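Local structure of Low density lipoprotein receptor adapter protein 1 (Rattus norvegicus, 3SO6) at residues 85-89 / 101-107. The protein serves as a clathrin-associated sorting adaptor whose phosphotyrosine-binding domain, the part described here, recognises the NPXY internalization motif of the LDL receptor for endocytosis. Residues are numbered along the deposited sequence; the frame is centred on the assembly and turned at random.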
ATOM      1  N   LYS A  85      -5.048   6.868  11.489  1.00 12.02           N
ATOM      2  CA  LYS A  85      -5.954   5.821  10.938  1.00 11.38           C
ATOM      3  C   LYS A  85      -5.589   5.497   9.507  1.00  9.85           C
ATOM      4  O   LYS A  85      -6.310   4.697   8.861  1.00 10.84           O
ATOM      5  CB  LYS A  85      -7.420   6.251  11.002  1.00 13.27           C
ATOM      6  CG  LYS A  85      -7.866   6.462  12.443  1.00 14.87           C
ATOM      7  CD  LYS A  85      -9.258   7.161  12.490  1.00 17.88           C
ATOM      8  CE  LYS A  85      -9.640   7.673  13.869  1.00 19.14           C
ATOM      9  NZ  LYS A  85     -11.021   8.282  13.762  1.00 20.70           N
ATOM     10  N   VAL A  86      -4.496   6.067   8.976  1.00 10.30           N
ATOM     11  CA  VAL A  86      -4.202   5.869   7.506  1.00 10.40           C
ATOM     12  C   VAL A  86      -3.074   4.869   7.308  1.00  8.92           C
ATOM     13  O   VAL A  86      -2.034   4.987   7.959  1.00 10.38           O
ATOM     14  CB  VAL A  86      -3.851   7.230   6.841  1.00  9.51           C
ATOM     15  CG1 VAL A  86      -3.419   7.054   5.389  1.00 11.64           C
ATOM     16  CG2 VAL A  86      -5.058   8.211   6.990  1.00 11.86           C
ATOM     17  N   PHE A  87      -3.374   3.911   6.443  1.00  8.86           N
ATOM     18  CA  PHE A  87      -2.346   3.036   5.889  1.00  9.04           C
ATOM     19  C   PHE A  87      -2.029   3.528   4.460  1.00  8.01           C
ATOM     20  O   PHE A  87      -2.979   3.862   3.707  1.00  9.58           O
ATOM     21  CB  PHE A  87      -2.910   1.619   5.829  1.00 10.02           C
ATOM     22  CG  PHE A  87      -2.092   0.742   4.887  1.00  9.40           C
ATOM     23  CD1 PHE A  87      -0.809   0.287   5.251  1.00  9.65           C
ATOM     24  CD2 PHE A  87      -2.579   0.411   3.612  1.00 10.99           C
ATOM     25  CE1 PHE A  87      -0.031  -0.464   4.365  1.00 11.76           C
ATOM     26  CE2 PHE A  87      -1.759  -0.262   2.714  1.00 12.80           C
ATOM     27  CZ  PHE A  87      -0.516  -0.722   3.083  1.00 13.88           C
ATOM     28  N   ALA A  88      -0.758   3.541   4.083  1.00  7.83           N
ATOM     29  CA  ALA A  88      -0.437   3.924   2.711  1.00  8.56           C
ATOM     30  C   ALA A  88       0.714   3.067   2.210  1.00  8.58           C
ATOM     31  O   ALA A  88       1.585   2.571   2.984  1.00  9.45           O
ATOM     32  CB  ALA A  88      -0.118   5.444   2.588  1.00  9.26           C
ATOM     33  N   TYR A  89       0.777   2.939   0.903  1.00 10.11           N
ATOM     34  CA  TYR A  89       1.983   2.356   0.257  1.00 10.16           C
ATOM     35  C   TYR A  89       2.500   3.215  -0.831  1.00  9.71           C
ATOM     36  O   TYR A  89       1.732   4.075  -1.354  1.00 11.09           O
ATOM     37  CB  TYR A  89       1.731   0.901  -0.194  1.00 12.08           C
ATOM     38  CG  TYR A  89       0.762   0.746  -1.339  1.00 11.85           C
ATOM     39  CD1 TYR A  89       1.206   0.948  -2.655  1.00 13.42           C
ATOM     40  CD2 TYR A  89      -0.599   0.511  -1.129  1.00 13.50           C
ATOM     41  CE1 TYR A  89       0.358   0.874  -3.719  1.00 14.57           C
ATOM     42  CE2 TYR A  89      -1.516   0.391  -2.250  1.00 14.54           C
ATOM     43  CZ  TYR A  89      -0.984   0.584  -3.526  1.00 14.43           C
ATOM     44  OH  TYR A  89      -1.850   0.515  -4.601  1.00 18.14           O
ATOM     45  N   CYS A 101       1.906   7.291  -4.243  1.00 12.42           N
ATOM     46  CA  CYS A 101       1.514   6.929  -2.907  1.00 11.74           C
ATOM     47  C   CYS A 101      -0.003   6.797  -2.915  1.00 10.51           C
ATOM     48  O   CYS A 101      -0.708   7.760  -3.295  1.00 11.90           O
ATOM     49  CB  CYS A 101       1.990   8.018  -1.906  1.00 12.43           C
ATOM     50  SG  CYS A 101       1.520   7.632  -0.225  1.00 13.96           S
ATOM     51  N   HIS A 102      -0.461   5.625  -2.466  1.00 10.78           N
ATOM     52  CA  HIS A 102      -1.880   5.349  -2.357  1.00 10.95           C
ATOM     53  C   HIS A 102      -2.279   5.172  -0.878  1.00 10.49           C
ATOM     54  O   HIS A 102      -1.611   4.429  -0.139  1.00 11.71           O
ATOM     55  CB  HIS A 102      -2.278   4.058  -3.092  1.00 12.84           C
ATOM     56  CG  HIS A 102      -2.094   4.142  -4.580  1.00 13.08           C
ATOM     57  ND1 HIS A 102      -3.131   4.379  -5.454  1.00 17.01           N
ATOM     58  CD2 HIS A 102      -0.970   4.055  -5.342  1.00 17.87           C
ATOM     59  CE1 HIS A 102      -2.671   4.374  -6.695  1.00 16.10           C
ATOM     60  NE2 HIS A 102      -1.355   4.224  -6.662  1.00 18.62           N
ATOM     61  N   ALA A 103      -3.296   5.939  -0.415  1.00  9.80           N
ATOM     62  CA  ALA A 103      -3.647   5.984   0.983  1.00  9.00           C
ATOM     63  C   ALA A 103      -5.061   5.493   1.243  1.00  9.09           C
ATOM     64  O   ALA A 103      -5.966   5.742   0.429  1.00 10.75           O
ATOM     65  CB  ALA A 103      -3.446   7.386   1.549  1.00 11.07           C
ATOM     66  N   PHE A 104      -5.215   4.785   2.379  1.00  9.50           N
ATOM     67  CA  PHE A 104      -6.459   4.169   2.736  1.00  9.98           C
ATOM     68  C   PHE A 104      -6.797   4.523   4.167  1.00  9.23           C
ATOM     69  O   PHE A 104      -5.940   4.500   5.078  1.00 10.68           O
ATOM     70  CB  PHE A 104      -6.328   2.624   2.629  1.00  9.42           C
ATOM     71  CG  PHE A 104      -5.903   2.191   1.249  1.00 11.39           C
ATOM     72  CD1 PHE A 104      -4.568   2.257   0.855  1.00 12.81           C
ATOM     73  CD2 PHE A 104      -6.899   1.770   0.292  1.00 11.54           C
ATOM     74  CE1 PHE A 104      -4.224   1.902  -0.477  1.00 11.92           C
ATOM     75  CE2 PHE A 104      -6.523   1.423  -1.012  1.00 14.04           C
ATOM     76  CZ  PHE A 104      -5.187   1.528  -1.372  1.00 13.62           C
ATOM     77  N   LEU A 105      -8.070   4.828   4.400  1.00 11.01           N
ATOM     78  CA  LEU A 105      -8.549   5.180   5.723  1.00 11.43           C
ATOM     79  C   LEU A 105      -9.123   3.898   6.386  1.00 12.76           C
ATOM     80  O   LEU A 105      -9.945   3.165   5.772  1.00 13.45           O
ATOM     81  CB  LEU A 105      -9.678   6.183   5.599  1.00 12.01           C
ATOM     82  CG  LEU A 105     -10.242   6.629   6.944  1.00 14.25           C
ATOM     83  CD1 LEU A 105      -9.293   7.522   7.751  1.00 14.01           C
ATOM     84  CD2 LEU A 105     -11.486   7.518   6.676  1.00 17.05           C
ATOM     85  N   CYS A 106      -8.623   3.630   7.596  1.00 12.71           N
ATOM     86  CA  CYS A 106      -9.051   2.489   8.395  1.00 12.53           C
ATOM     87  C   CYS A 106     -10.002   3.044   9.450  1.00 14.68           C
ATOM     88  O   CYS A 106     -10.022   4.235   9.774  1.00 15.72           O
ATOM     89  CB  CYS A 106      -7.841   1.810   9.037  1.00 13.62           C
ATOM     90  SG  CYS A 106      -6.581   1.343   7.795  1.00 13.37           S
ATOM     91  N   THR A 107     -10.724   2.156  10.099  1.00 16.81           N
ATOM     92  CA  THR A 107     -11.568   2.587  11.240  1.00 18.59           C
ATOM     93  C   THR A 107     -10.816   3.047  12.447  1.00 19.04           C
ATOM     94  O   THR A 107     -11.326   3.929  13.226  1.00 21.80           O
ATOM     95  CB  THR A 107     -12.580   1.466  11.644  1.00 20.27           C
ATOM     96  OG1 THR A 107     -11.823   0.255  11.807  1.00 24.22           O
ATOM     97  CG2 THR A 107     -13.509   1.222  10.489  1.00 21.80           C
TER
HETATM   98  O   HOH W   1     -12.972   6.241  12.852  1.00 30.25           O
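Phe87, Tyr89 and Phe104 form an aromatic cluster on one face of the antiparallel strands 86-92 and 99-105. Phe104 touches both of the others: its CD1 is 3.9 Å from CD2 of Phe87, and its CE1 is 3.6 Å from CE2 of Tyr89. The p rotamer of Tyr89 swings its ring across to the partner strand, where CB of His102 makes a CH-pi contact with one ring face, 4.1 Å from the centroid. The Tyr89 and His102 rings are nearly parallel (19°) but slid apart, with little overlap. Val115, Thr116 and Val119 of helix 109-131 cover Phe87, while Leu57 of strand 54-59 meets both Tyr89 and Phe104. The opposite face carries smaller side chains: Ala88 CB packs 4.0 Å from Ala103 CB and 3.9 Å from Cys101 SG, and Val86 CG1 is 3.9 Å from Ala103 CB. Helix 22-38 lies against this face through Val29 and Ile32.

Paired backbone hydrogen bonds set the register: Phe87 N to Phe104 O (3.0 Å) and Phe104 N to Phe87 O (2.8 Å), then Tyr89 N to His102 O (3.0 Å) and His102 N to Tyr89 O (2.9 Å). Beyond the strands, Cys106 N still donates to Lys85 O at 2.8 Å. At the exposed edge, a water bridges Lys85 NZ (3.0 Å) and Thr107 O (2.9 Å). The imidazole of His102 is held by Glu100 and Tyr10. Flanked by strands 74-79 and 4-16, this beta hairpin belongs to the antiparallel sheet that, with the C-terminal helix 109-131, characterises the PH-like fold of PTB domains.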